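Local coordinates for protein putative glutaryl-CoA dehydrogenase (Thermus thermophilus, PDB 2EBA) that binds flavin-adenine dinucleotide as a member of the acyl-CoA dehydrogenase family, in an assembly of four chains, its precise function being unassigned, at residues G41-H46 with S87-F92; V70-Y75 with R306-G311; G123-C128 with A170-I175; W155-T160 with L185-P190; A321-V326 with V370-L375. One frame throughout, in Å; residues are numbered along the deposited sequence.

Interaction 1. Residues G41-H46 with S87-F92; sequences GVFPTH and SGLRSF
F43 and F92 supply the aromatic part of this contact. F43 has CG anti to its backbone N (chi1 -180°), on a CB that already faces helix 87-107, and its ring tip reaches the root of the other side chain: F43 CZ lies 3.5 Å from F92 CB and 3.6 Å from F92 CG. The ring planes are inclined by 26°, yet with centroids 5.3 Å apart they are slid so far that they barely overlap. The apolar contacts of L89 are made by one methyl, CD2. L89 CD2 meets F43 CE1 at 4.1 Å and P44 CG at 3.8 Å, the P44 and L89 side chains crossing at about a right angle. P44 CD also sits over one face of the F43 ring, offset toward the rim. P44 is the centre of an inverse gamma turn in the linker that follows helix 31-39, whose end is marked by a Schellman motif at G41; the linker lies against the start of helix 87-107 in the helical N-terminal domain of the acyl-CoA dehydrogenase fold. No hydrogen bond crosses between the segments. G88 O approaches the F43 ring at its edge, near the ring plane, 3.7 Å from CE1. Within the helix, S87 O accepts from both S91 N and S91 OG, which reach it from opposite faces of its plane. Beyond the pair, I48 of helix 48-54 touches both F43 and F92.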
# COMPACT_ATOMS: atom_id res chain seq x y z
N GLY A 41 0.57 -23.85 24.15
CA GLY A 41 1.72 -23.02 24.40
C GLY A 41 2.93 -23.72 24.97
O GLY A 41 3.53 -23.25 25.93
N VAL A 42 3.32 -24.84 24.37
CA VAL A 42 4.49 -25.54 24.84
C VAL A 42 5.51 -25.79 23.73
O VAL A 42 5.14 -25.95 22.57
CB VAL A 42 4.10 -26.88 25.49
CG1 VAL A 42 3.41 -27.79 24.47
CG2 VAL A 42 5.34 -27.56 26.08
N PHE A 43 6.78 -25.80 24.10
CA PHE A 43 7.85 -26.08 23.16
C PHE A 43 8.21 -27.54 23.37
O PHE A 43 8.41 -27.98 24.49
CB PHE A 43 9.10 -25.23 23.44
CG PHE A 43 10.22 -25.50 22.47
CD1 PHE A 43 10.23 -24.90 21.22
CD2 PHE A 43 11.23 -26.41 22.77
CE1 PHE A 43 11.20 -25.20 20.28
CE2 PHE A 43 12.22 -26.73 21.83
CZ PHE A 43 12.20 -26.12 20.58
N PRO A 44 8.29 -28.30 22.27
CA PRO A 44 8.62 -29.73 22.32
C PRO A 44 10.09 -30.02 22.57
O PRO A 44 10.85 -30.23 21.63
CB PRO A 44 8.16 -30.22 20.96
CG PRO A 44 8.46 -29.02 20.08
CD PRO A 44 7.95 -27.88 20.90
N THR A 45 10.49 -30.04 23.83
CA THR A 45 11.88 -30.29 24.18
C THR A 45 12.44 -31.59 23.63
O THR A 45 13.61 -31.66 23.25
CB THR A 45 12.09 -30.28 25.73
OG1 THR A 45 11.28 -31.29 26.35
CG2 THR A 45 11.72 -28.93 26.29
N HIS A 46 11.61 -32.63 23.55
CA HIS A 46 12.03 -33.93 23.05
C HIS A 46 12.46 -33.85 21.58
O HIS A 46 12.90 -34.85 20.99
CB HIS A 46 10.90 -34.92 23.14
CG HIS A 46 9.74 -34.57 22.25
ND1 HIS A 46 9.28 -35.41 21.27
CD2 HIS A 46 9.01 -33.45 22.16
CE1 HIS A 46 8.29 -34.81 20.61
NE2 HIS A 46 8.11 -33.62 21.13
N SER A 87 7.50 -21.07 13.35
CA SER A 87 8.60 -20.16 13.66
C SER A 87 9.25 -20.47 15.02
O SER A 87 10.42 -20.18 15.24
CB SER A 87 8.11 -18.70 13.67
OG SER A 87 7.50 -18.31 12.45
N GLY A 88 8.48 -21.06 15.94
CA GLY A 88 9.04 -21.38 17.23
C GLY A 88 10.12 -22.44 17.14
O GLY A 88 11.12 -22.41 17.86
N LEU A 89 9.91 -23.39 16.24
CA LEU A 89 10.87 -24.46 16.07
C LEU A 89 12.14 -23.90 15.46
O LEU A 89 13.24 -24.33 15.81
CB LEU A 89 10.29 -25.58 15.19
CG LEU A 89 9.02 -26.30 15.68
CD1 LEU A 89 8.63 -27.38 14.69
CD2 LEU A 89 9.26 -26.90 17.06
N ARG A 90 11.98 -22.94 14.56
CA ARG A 90 13.13 -22.32 13.89
C ARG A 90 13.89 -21.42 14.87
O ARG A 90 15.12 -21.34 14.83
CB ARG A 90 12.64 -21.50 12.68
CG ARG A 90 13.72 -21.06 11.68
CD ARG A 90 14.39 -19.75 12.10
NE ARG A 90 13.41 -18.68 12.24
CZ ARG A 90 13.43 -17.76 13.20
NH1 ARG A 90 14.39 -17.76 14.12
NH2 ARG A 90 12.46 -16.85 13.26
N SER A 91 13.13 -20.77 15.75
CA SER A 91 13.69 -19.88 16.76
C SER A 91 14.68 -20.60 17.65
O SER A 91 15.76 -20.08 17.94
CB SER A 91 12.57 -19.29 17.62
OG SER A 91 11.75 -18.43 16.85
N PHE A 92 14.32 -21.80 18.10
CA PHE A 92 15.21 -22.55 18.95
C PHE A 92 16.55 -22.77 18.24
O PHE A 92 17.61 -22.52 18.81
CB PHE A 92 14.60 -23.91 19.33
CG PHE A 92 15.52 -24.77 20.16
CD1 PHE A 92 16.42 -25.65 19.56
CD2 PHE A 92 15.54 -24.64 21.55
CE1 PHE A 92 17.33 -26.38 20.33
CE2 PHE A 92 16.45 -25.36 22.33
CZ PHE A 92 17.35 -26.23 21.72

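Interaction 2. Residues V70-Y75 with R306-G311; sequences VSSAAY and RLKDEG
S72, in the first turn of helix 72-85, is gripped by D309 in the last turn of helix 281-309, a junction between the helical N-terminal and C-terminal domains of the acyl-CoA dehydrogenase fold. The carboxylate takes two bonds from this one residue. S72 N donates to D309 OD2 at 3.1 Å in a nearly straight bond (164°) that uses the syn lone pair, while S72 OG donates to D309 OD1 at 2.9 Å, coming from well above the carboxylate plane. Its first torsion, -73°, sets S72 OG beside its own backbone N, which lets hydroxyl and amide share the acid. A negative group at a helix N-terminus would be expected to interact favourably with the helix dipole. The cap itself is S71, whose OG accepts from A74 N at 3.0 Å and is also hydrogen-bonded to E15; S71 CB touches D309 OD2. On one flank the extended chain of K308 passes S72, with CD 3.2 Å from S72 OG, and carries NZ onward to a hydrogen bond with Q243 and to the edge of the Y75 ring. Helix 281-309 closes just beyond D309, in a Schellman motif with G311 at its positive-phi position. The R306 guanidinium is bound by E15 and by L10 O, and R306 NH1 rests 3.9 Å from A73 CB.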
# COMPACT_ATOMS: atom_id res chain seq x y z
N VAL A 70 28.49 -27.80 7.38
CA VAL A 70 27.88 -27.65 6.07
C VAL A 70 27.81 -26.18 5.72
O VAL A 70 28.22 -25.34 6.52
CB VAL A 70 26.47 -28.26 6.01
CG1 VAL A 70 26.54 -29.73 6.36
CG2 VAL A 70 25.55 -27.53 6.97
N SER A 71 27.30 -25.87 4.53
CA SER A 71 27.23 -24.49 4.05
C SER A 71 26.19 -23.62 4.70
O SER A 71 25.31 -24.09 5.42
CB SER A 71 26.99 -24.47 2.55
OG SER A 71 25.65 -24.81 2.25
N SER A 72 26.29 -22.32 4.43
CA SER A 72 25.34 -21.36 4.95
C SER A 72 24.01 -21.61 4.27
O SER A 72 22.96 -21.52 4.90
CB SER A 72 25.82 -19.93 4.67
OG SER A 72 26.91 -19.60 5.51
N ALA A 73 24.06 -21.94 2.98
CA ALA A 73 22.84 -22.23 2.24
C ALA A 73 22.10 -23.36 2.96
O ALA A 73 20.89 -23.31 3.16
CB ALA A 73 23.18 -22.63 0.81
N ALA A 74 22.86 -24.38 3.38
CA ALA A 74 22.29 -25.52 4.08
C ALA A 74 21.64 -25.10 5.39
O ALA A 74 20.59 -25.62 5.76
CB ALA A 74 23.37 -26.59 4.34
N TYR A 75 22.28 -24.17 6.10
CA TYR A 75 21.74 -23.66 7.36
C TYR A 75 20.44 -22.94 7.01
O TYR A 75 19.41 -23.16 7.63
CB TYR A 75 22.74 -22.71 8.02
CG TYR A 75 22.23 -21.92 9.23
CD1 TYR A 75 21.45 -22.53 10.21
CD2 TYR A 75 22.57 -20.58 9.40
CE1 TYR A 75 21.01 -21.81 11.33
CE2 TYR A 75 22.14 -19.86 10.50
CZ TYR A 75 21.37 -20.48 11.47
OH TYR A 75 20.92 -19.75 12.55
N ARG A 306 25.64 -17.31 -0.43
CA ARG A 306 26.91 -17.43 -1.13
C ARG A 306 27.87 -16.35 -0.65
O ARG A 306 29.02 -16.65 -0.34
CB ARG A 306 26.70 -17.33 -2.65
CG ARG A 306 25.81 -18.45 -3.22
CD ARG A 306 26.30 -19.86 -2.85
NE ARG A 306 25.49 -20.90 -3.49
CZ ARG A 306 25.33 -22.14 -3.01
NH1 ARG A 306 25.93 -22.50 -1.89
NH2 ARG A 306 24.57 -23.01 -3.65
N LEU A 307 27.41 -15.11 -0.57
CA LEU A 307 28.27 -14.03 -0.10
C LEU A 307 28.81 -14.39 1.29
O LEU A 307 29.97 -14.13 1.61
CB LEU A 307 27.49 -12.71 -0.02
CG LEU A 307 27.19 -11.95 -1.31
CD1 LEU A 307 26.23 -10.80 -1.01
CD2 LEU A 307 28.49 -11.43 -1.90
N LYS A 308 27.96 -14.99 2.11
CA LYS A 308 28.34 -15.35 3.46
C LYS A 308 29.52 -16.32 3.52
O LYS A 308 30.47 -16.11 4.27
CB LYS A 308 27.15 -15.92 4.21
CG LYS A 308 27.40 -16.04 5.68
CD LYS A 308 26.23 -16.65 6.42
CE LYS A 308 26.60 -16.86 7.88
NZ LYS A 308 25.57 -17.61 8.63
N ASP A 309 29.46 -17.38 2.73
CA ASP A 309 30.54 -18.35 2.73
C ASP A 309 31.81 -17.83 2.10
O ASP A 309 32.89 -18.34 2.40
CB ASP A 309 30.11 -19.64 2.04
CG ASP A 309 29.13 -20.44 2.88
OD1 ASP A 309 29.29 -20.42 4.11
OD2 ASP A 309 28.21 -21.08 2.32
N GLU A 310 31.71 -16.84 1.23
CA GLU A 310 32.92 -16.29 0.60
C GLU A 310 33.46 -15.09 1.39
O GLU A 310 34.38 -14.39 0.95
CB GLU A 310 32.65 -15.93 -0.88
CG GLU A 310 31.52 -14.96 -1.17
CD GLU A 310 30.93 -15.14 -2.57
OE1 GLU A 310 30.55 -14.12 -3.18
OE2 GLU A 310 30.83 -16.29 -3.05
N GLY A 311 32.90 -14.89 2.58
CA GLY A 311 33.32 -13.83 3.46
C GLY A 311 33.04 -12.42 3.01
O GLY A 311 33.72 -11.49 3.45

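Interaction 3. Residues G123-C128 with A170-I175; sequences GEMVGC and AHLAVI
M125 reaches L172 through its torsions. M125 CG stands anti to the backbone N (chi1 156°), and the chain then bends at chi3 to bring CE onto L172; M125 CE lies only 3.2 Å from L172 CD2, tighter than normal contact, and the exact place of this methyl is therefore doubtful. H171 CG lies beside its own backbone N (chi1 -46°), and the imidazole presents its edge to V126. V126 N meets the ring in plane, 3.0 Å from H171 ND1, but the bond is weak because it is strongly bent. C128 SG presses on A173 CB at 3.5 Å and on A170 CB at 3.7 Å. Three backbone bonds knit the two segments together: H171 N to V126 O at 2.8 Å, C128 N to L172 O at 3.1 Å, and V174 N to C128 O at 3.0 Å. G127 pairs with L172 and C128 with A173, so that the C128 and A173 side chains share one face of the sheet while L172 points to the other. G127 is also fixed from outside, its N by Q96 and its O by N166. Such a ladder is that of neighbouring parallel strands, here 127-130 and 172-178 in a mixed sheet of the middle beta domain of acyl-CoA dehydrogenases, with C128 near the bound flavin-adenine dinucleotide.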
# COMPACT_ATOMS: atom_id res chain seq x y z
N GLY A 123 22.77 -30.92 21.42
CA GLY A 123 21.53 -30.62 22.13
C GLY A 123 21.52 -31.20 23.52
O GLY A 123 20.48 -31.57 24.06
N GLU A 124 22.71 -31.29 24.11
CA GLU A 124 22.90 -31.83 25.44
C GLU A 124 22.86 -30.72 26.49
O GLU A 124 22.63 -30.98 27.66
CB GLU A 124 24.23 -32.57 25.45
CG GLU A 124 24.69 -33.04 26.78
CD GLU A 124 25.91 -33.92 26.63
OE1 GLU A 124 26.53 -34.24 27.67
OE2 GLU A 124 26.23 -34.27 25.47
N MET A 125 23.09 -29.49 26.04
CA MET A 125 23.01 -28.32 26.91
C MET A 125 22.51 -27.10 26.14
O MET A 125 23.18 -26.60 25.24
CB MET A 125 24.38 -28.02 27.53
CG MET A 125 24.56 -26.58 27.97
SD MET A 125 26.28 -26.16 28.28
CE MET A 125 26.42 -24.60 27.41
N VAL A 126 21.32 -26.63 26.51
CA VAL A 126 20.67 -25.53 25.80
C VAL A 126 21.03 -24.13 26.31
O VAL A 126 21.16 -23.89 27.50
CB VAL A 126 19.13 -25.73 25.82
CG1 VAL A 126 18.74 -26.38 27.10
CG2 VAL A 126 18.40 -24.40 25.65
N GLY A 127 21.18 -23.20 25.37
CA GLY A 127 21.52 -21.84 25.73
C GLY A 127 20.52 -20.78 25.32
O GLY A 127 19.55 -21.06 24.64
N CYS A 128 20.76 -19.56 25.76
CA CYS A 128 19.91 -18.43 25.42
C CYS A 128 20.80 -17.20 25.23
O CYS A 128 21.97 -17.20 25.58
CB CYS A 128 18.85 -18.20 26.51
SG CYS A 128 19.52 -17.77 28.12
N ALA A 170 17.52 -22.99 29.15
CA ALA A 170 18.97 -22.81 29.16
C ALA A 170 19.74 -23.10 30.43
O ALA A 170 19.29 -22.81 31.54
CB ALA A 170 19.30 -21.40 28.68
N HIS A 171 20.93 -23.67 30.25
CA HIS A 171 21.84 -23.95 31.35
C HIS A 171 22.87 -22.83 31.24
O HIS A 171 23.47 -22.43 32.23
CB HIS A 171 22.57 -25.28 31.18
CG HIS A 171 21.67 -26.41 30.78
ND1 HIS A 171 21.33 -26.65 29.46
CD2 HIS A 171 21.04 -27.35 31.52
CE1 HIS A 171 20.53 -27.71 29.41
NE2 HIS A 171 20.34 -28.15 30.64
N LEU A 172 23.07 -22.35 30.02
CA LEU A 172 24.04 -21.28 29.77
C LEU A 172 23.32 -20.08 29.18
O LEU A 172 22.52 -20.21 28.26
CB LEU A 172 25.12 -21.78 28.81
CG LEU A 172 26.43 -21.00 28.82
CD1 LEU A 172 27.06 -21.09 30.20
CD2 LEU A 172 27.38 -21.56 27.77
N ALA A 173 23.62 -18.89 29.70
CA ALA A 173 22.99 -17.66 29.23
C ALA A 173 24.04 -16.63 28.82
O ALA A 173 24.81 -16.15 29.65
CB ALA A 173 22.08 -17.08 30.33
N VAL A 174 24.06 -16.30 27.53
CA VAL A 174 25.01 -15.33 27.01
C VAL A 174 24.46 -13.98 27.39
O VAL A 174 23.55 -13.47 26.74
CB VAL A 174 25.12 -15.42 25.50
CG1 VAL A 174 26.15 -14.43 24.99
CG2 VAL A 174 25.49 -16.82 25.10
N ILE A 175 25.00 -13.40 28.44
CA ILE A 175 24.52 -12.12 28.89
C ILE A 175 25.43 -11.00 28.48
O ILE A 175 26.65 -11.11 28.59
CB ILE A 175 24.35 -12.10 30.43
CG1 ILE A 175 22.93 -12.49 30.80
CG2 ILE A 175 24.66 -10.73 30.98
CD1 ILE A 175 22.57 -13.90 30.47

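Interaction 4. Residues W155-T160 with L185-P190; sequences WVLNGT and LGFLVP
W155 and F187 form a T-shaped pair at the heart of this contact. The phenyl edge points at the indole: F187 CE2 hangs over one face, 3.6 Å from W155 CG, and the planes of the five-membered ring and the phenyl stand at 63°, centroids 5.1 Å apart. L157 makes a CH-pi contact with the same phenyl, its CD1 lying 4.1 Å from the F187 ring centroid and almost on the ring normal. The other branch of L157, CD2, lies 3.7 Å from F187 CD1 and 3.9 Å from V189 CG2. At the far end of the indole, L185 CD1 reaches W155 CH2 at 3.5 Å, the two side chains crossing at about a right angle. These contacts join two sheets of the middle beta domain packed face to face. Strands 155-160 and 185-190 run at 95° to each other with axes 10.5 Å apart, an orthogonal packing in which alternate residues, W155 and L157 on one strand and L185, F187 and V189 on the other, point into the interface. F187 has CG anti to its carbonyl carbon (chi1 -49°), the first step in directing its ring to the indole. A148 of strand 147-149 touches W155, L157 and F187, V222 packs on L157 and V189, and I175 of strand 172-178 meets both as well. The indole is also tethered at its rim, W155 NE1 being hydrogen-bonded to E224 OE1.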
# COMPACT_ATOMS: atom_id res chain seq x y z
N TRP A 155 33.50 -11.45 38.13
CA TRP A 155 32.63 -10.31 37.83
C TRP A 155 31.28 -10.48 38.50
O TRP A 155 30.77 -11.60 38.60
CB TRP A 155 32.38 -10.19 36.32
CG TRP A 155 33.57 -9.99 35.48
CD1 TRP A 155 34.49 -10.94 35.13
CD2 TRP A 155 33.98 -8.78 34.84
NE1 TRP A 155 35.45 -10.39 34.31
CE2 TRP A 155 35.16 -9.06 34.12
CE3 TRP A 155 33.46 -7.48 34.82
CZ2 TRP A 155 35.83 -8.09 33.37
CZ3 TRP A 155 34.12 -6.51 34.07
CH2 TRP A 155 35.30 -6.82 33.36
N VAL A 156 30.70 -9.37 38.96
CA VAL A 156 29.38 -9.41 39.58
C VAL A 156 28.45 -8.69 38.63
O VAL A 156 28.65 -7.51 38.32
CB VAL A 156 29.35 -8.72 40.97
CG1 VAL A 156 29.56 -7.22 40.84
CG2 VAL A 156 28.01 -8.99 41.63
N LEU A 157 27.43 -9.40 38.16
CA LEU A 157 26.47 -8.85 37.22
C LEU A 157 25.13 -8.54 37.87
O LEU A 157 24.64 -9.30 38.72
CB LEU A 157 26.26 -9.83 36.06
CG LEU A 157 27.29 -9.90 34.92
CD1 LEU A 157 28.71 -9.92 35.48
CD2 LEU A 157 27.03 -11.14 34.08
N ASN A 158 24.56 -7.40 37.47
CA ASN A 158 23.26 -6.94 37.96
C ASN A 158 22.49 -6.31 36.81
O ASN A 158 22.96 -5.37 36.17
CB ASN A 158 23.43 -5.89 39.07
CG ASN A 158 23.74 -6.50 40.43
OD1 ASN A 158 22.88 -7.14 41.04
ND2 ASN A 158 24.96 -6.30 40.90
N GLY A 159 21.29 -6.82 36.55
CA GLY A 159 20.47 -6.27 35.49
C GLY A 159 19.30 -7.16 35.17
O GLY A 159 19.07 -8.18 35.83
N THR A 160 18.54 -6.79 34.16
CA THR A 160 17.39 -7.57 33.76
C THR A 160 17.30 -7.68 32.23
O THR A 160 17.69 -6.77 31.51
CB THR A 160 16.09 -6.94 34.30
OG1 THR A 160 16.03 -7.13 35.72
CG2 THR A 160 14.87 -7.56 33.65
N LEU A 185 30.49 -6.05 27.14
CA LEU A 185 31.18 -7.31 27.35
C LEU A 185 30.18 -8.44 27.29
O LEU A 185 28.98 -8.22 27.43
CB LEU A 185 31.87 -7.31 28.71
CG LEU A 185 33.03 -6.33 28.89
CD1 LEU A 185 33.51 -6.40 30.34
CD2 LEU A 185 34.17 -6.65 27.92
N GLY A 186 30.67 -9.66 27.08
CA GLY A 186 29.79 -10.81 27.02
C GLY A 186 30.19 -11.95 27.94
O GLY A 186 31.33 -12.42 27.90
N PHE A 187 29.24 -12.41 28.76
CA PHE A 187 29.52 -13.49 29.69
C PHE A 187 28.72 -14.76 29.43
O PHE A 187 27.58 -14.72 28.96
CB PHE A 187 29.23 -13.02 31.12
CG PHE A 187 29.85 -11.70 31.46
CD1 PHE A 187 29.22 -10.51 31.11
CD2 PHE A 187 31.08 -11.64 32.11
CE1 PHE A 187 29.80 -9.28 31.40
CE2 PHE A 187 31.67 -10.42 32.41
CZ PHE A 187 31.03 -9.24 32.06
N LEU A 188 29.35 -15.90 29.71
CA LEU A 188 28.71 -17.21 29.58
C LEU A 188 28.32 -17.50 31.03
O LEU A 188 29.11 -18.03 31.81
CB LEU A 188 29.69 -18.26 29.06
CG LEU A 188 30.35 -17.87 27.74
CD1 LEU A 188 31.23 -19.00 27.24
CD2 LEU A 188 29.27 -17.53 26.72
N VAL A 189 27.09 -17.12 31.37
CA VAL A 189 26.53 -17.25 32.71
C VAL A 189 25.71 -18.51 32.93
O VAL A 189 24.66 -18.68 32.33
CB VAL A 189 25.62 -16.04 33.02
CG1 VAL A 189 25.04 -16.16 34.43
CG2 VAL A 189 26.38 -14.76 32.84
N PRO A 190 26.19 -19.41 33.79
CA PRO A 190 25.42 -20.63 34.05
C PRO A 190 24.09 -20.16 34.66
O PRO A 190 24.06 -19.17 35.38
CB PRO A 190 26.30 -21.40 35.02
CG PRO A 190 27.69 -21.01 34.58
CD PRO A 190 27.54 -19.51 34.38

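Interaction 5. Residues A321-V326 with V370-L375; sequences AKRQNV and VHTLVL
R323 and H371 mark the closest backbone approach of two helical segments that cross at 137° between their N-to-C directions, their axes 9.6 Å apart. Both belong to the all-helical C-terminal domain of the acyl-CoA dehydrogenase fold, in helices 315-340 and 368-380. At the crossing, R323 CB lies 3.8 Å from H371 CB, and the two side chains slide past each other in opposite directions. R323 sends CG anti to its backbone N and then bends at chi2, which is -133° and away from a staggered value. The guanidinium turns its edge to T372 and grips one atom side-on: NE at 3.2 Å and NH2 at 3.1 Å both donate to T372 OG1, which lies close to the guanidinium plane. Since T372 OG1 is also bonded to H368 O within its own helix, three polar contacts meet on this buried hydroxyl. L375 CD1 lies over one face of the guanidinium, and the remaining nitrogen, R323 NH1, is bonded to Q324 OE1 at 2.8 Å and forms a salt bridge with E289 of the second subunit, tying the crossing to the assembly. Q324 reaches the same neighbour through E296 of that subunit. On the other flank K322 and H371 cross at about a right angle. The lysine amino group is held by the carbonyls of V361, Y364 and G366, while the imidazole is fixed at both nitrogens, ND1 by S319 OG and NE2 by E365 O. Against this ring rests the aliphatic part of the lysine, K322 CD being 3.5 Å from H371 NE2.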
# COMPACT_ATOMS: atom_id res chain seq x y z
N ALA A 321 17.57 -8.29 3.61
CA ALA A 321 16.90 -9.58 3.46
C ALA A 321 15.93 -9.92 4.60
O ALA A 321 14.86 -10.46 4.36
CB ALA A 321 17.94 -10.69 3.31
N LYS A 322 16.31 -9.63 5.84
CA LYS A 322 15.43 -9.92 6.96
C LYS A 322 14.18 -9.05 6.88
O LYS A 322 13.06 -9.53 6.97
CB LYS A 322 16.18 -9.67 8.28
CG LYS A 322 15.52 -10.26 9.50
CD LYS A 322 14.48 -9.33 10.09
CE LYS A 322 13.99 -9.87 11.42
NZ LYS A 322 13.05 -8.93 12.11
N ARG A 323 14.41 -7.75 6.68
CA ARG A 323 13.35 -6.76 6.57
C ARG A 323 12.36 -7.12 5.48
O ARG A 323 11.16 -7.23 5.74
CB ARG A 323 13.95 -5.40 6.27
CG ARG A 323 12.97 -4.24 6.20
CD ARG A 323 13.26 -3.42 4.96
NE ARG A 323 12.76 -2.06 5.05
CZ ARG A 323 12.48 -1.32 3.99
NH1 ARG A 323 12.64 -1.81 2.76
NH2 ARG A 323 12.05 -0.08 4.15
N GLN A 324 12.86 -7.31 4.27
CA GLN A 324 12.00 -7.65 3.13
C GLN A 324 11.26 -8.98 3.26
O GLN A 324 10.04 -9.03 3.11
CB GLN A 324 12.80 -7.67 1.82
CG GLN A 324 13.37 -6.34 1.39
CD GLN A 324 12.33 -5.24 1.31
OE1 GLN A 324 12.16 -4.47 2.25
NE2 GLN A 324 11.63 -5.18 0.18
N ASN A 325 11.99 -10.05 3.54
CA ASN A 325 11.37 -11.36 3.63
C ASN A 325 10.34 -11.53 4.74
O ASN A 325 9.29 -12.12 4.52
CB ASN A 325 12.45 -12.45 3.74
CG ASN A 325 13.29 -12.57 2.49
OD1 ASN A 325 14.15 -13.45 2.37
ND2 ASN A 325 13.06 -11.67 1.53
N VAL A 326 10.64 -11.04 5.93
CA VAL A 326 9.69 -11.18 7.03
C VAL A 326 8.42 -10.36 6.76
O VAL A 326 7.31 -10.85 6.97
CB VAL A 326 10.34 -10.79 8.39
CG1 VAL A 326 9.34 -10.92 9.54
CG2 VAL A 326 11.56 -11.70 8.65
N VAL A 370 14.02 -0.54 12.39
CA VAL A 370 15.45 -0.40 12.63
C VAL A 370 16.23 -0.79 11.37
O VAL A 370 17.24 -0.17 11.04
CB VAL A 370 15.96 -1.26 13.83
CG1 VAL A 370 15.10 -1.01 15.05
CG2 VAL A 370 16.00 -2.72 13.46
N HIS A 371 15.76 -1.81 10.67
CA HIS A 371 16.46 -2.25 9.47
C HIS A 371 16.37 -1.17 8.41
O HIS A 371 17.32 -0.95 7.66
CB HIS A 371 15.86 -3.56 8.98
CG HIS A 371 16.09 -4.71 9.91
ND1 HIS A 371 17.36 -5.14 10.24
CD2 HIS A 371 15.23 -5.49 10.60
CE1 HIS A 371 17.27 -6.15 11.10
NE2 HIS A 371 15.99 -6.38 11.33
N THR A 372 15.23 -0.50 8.35
CA THR A 372 15.03 0.60 7.42
C THR A 372 16.10 1.64 7.71
O THR A 372 16.71 2.20 6.78
CB THR A 372 13.63 1.24 7.58
OG1 THR A 372 12.63 0.33 7.15
CG2 THR A 372 13.52 2.51 6.75
N LEU A 373 16.33 1.91 8.99
CA LEU A 373 17.33 2.89 9.41
C LEU A 373 18.74 2.38 9.12
O LEU A 373 19.64 3.16 8.81
CB LEU A 373 17.19 3.23 10.90
CG LEU A 373 16.21 4.31 11.37
CD1 LEU A 373 16.20 5.47 10.39
CD2 LEU A 373 14.82 3.76 11.51
N VAL A 374 18.94 1.08 9.24
CA VAL A 374 20.24 0.52 8.95
C VAL A 374 20.53 0.88 7.49
O VAL A 374 21.53 1.50 7.18
CB VAL A 374 20.26 -1.00 9.13
CG1 VAL A 374 21.45 -1.61 8.38
CG2 VAL A 374 20.32 -1.35 10.62
N LEU A 375 19.62 0.48 6.61
CA LEU A 375 19.77 0.75 5.19
C LEU A 375 19.89 2.26 4.94
O LEU A 375 20.77 2.70 4.20
CB LEU A 375 18.56 0.17 4.43
CG LEU A 375 18.40 -1.35 4.45
CD1 LEU A 375 17.07 -1.76 3.81
CD2 LEU A 375 19.58 -2.00 3.72

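In the fold
The five contacts show how the parts of a three-domain flavoprotein meet. Interactions 3 and 4 are directly joined, with centres 14 Å apart: strand 172-178 pairs with strand 184-190 through probable hydrogen bonds from A173 N to V189 O at 2.8 Å and from F187 N to I175 O at 2.9 Å. Interaction 1 touches interaction 3 where F92 CE2 meets V126 CG2 at 4.0 Å, linking the N-terminal helices to the middle beta domain. Interactions 2 and 5 stand apart, about 9 Å between nearest atoms, although helices 281-309 and 315-340 are consecutive. Flavin-adenine dinucleotide lies about 6 Å from the C128 side chain, about 8 Å from that of K322 and about 9 Å from G88.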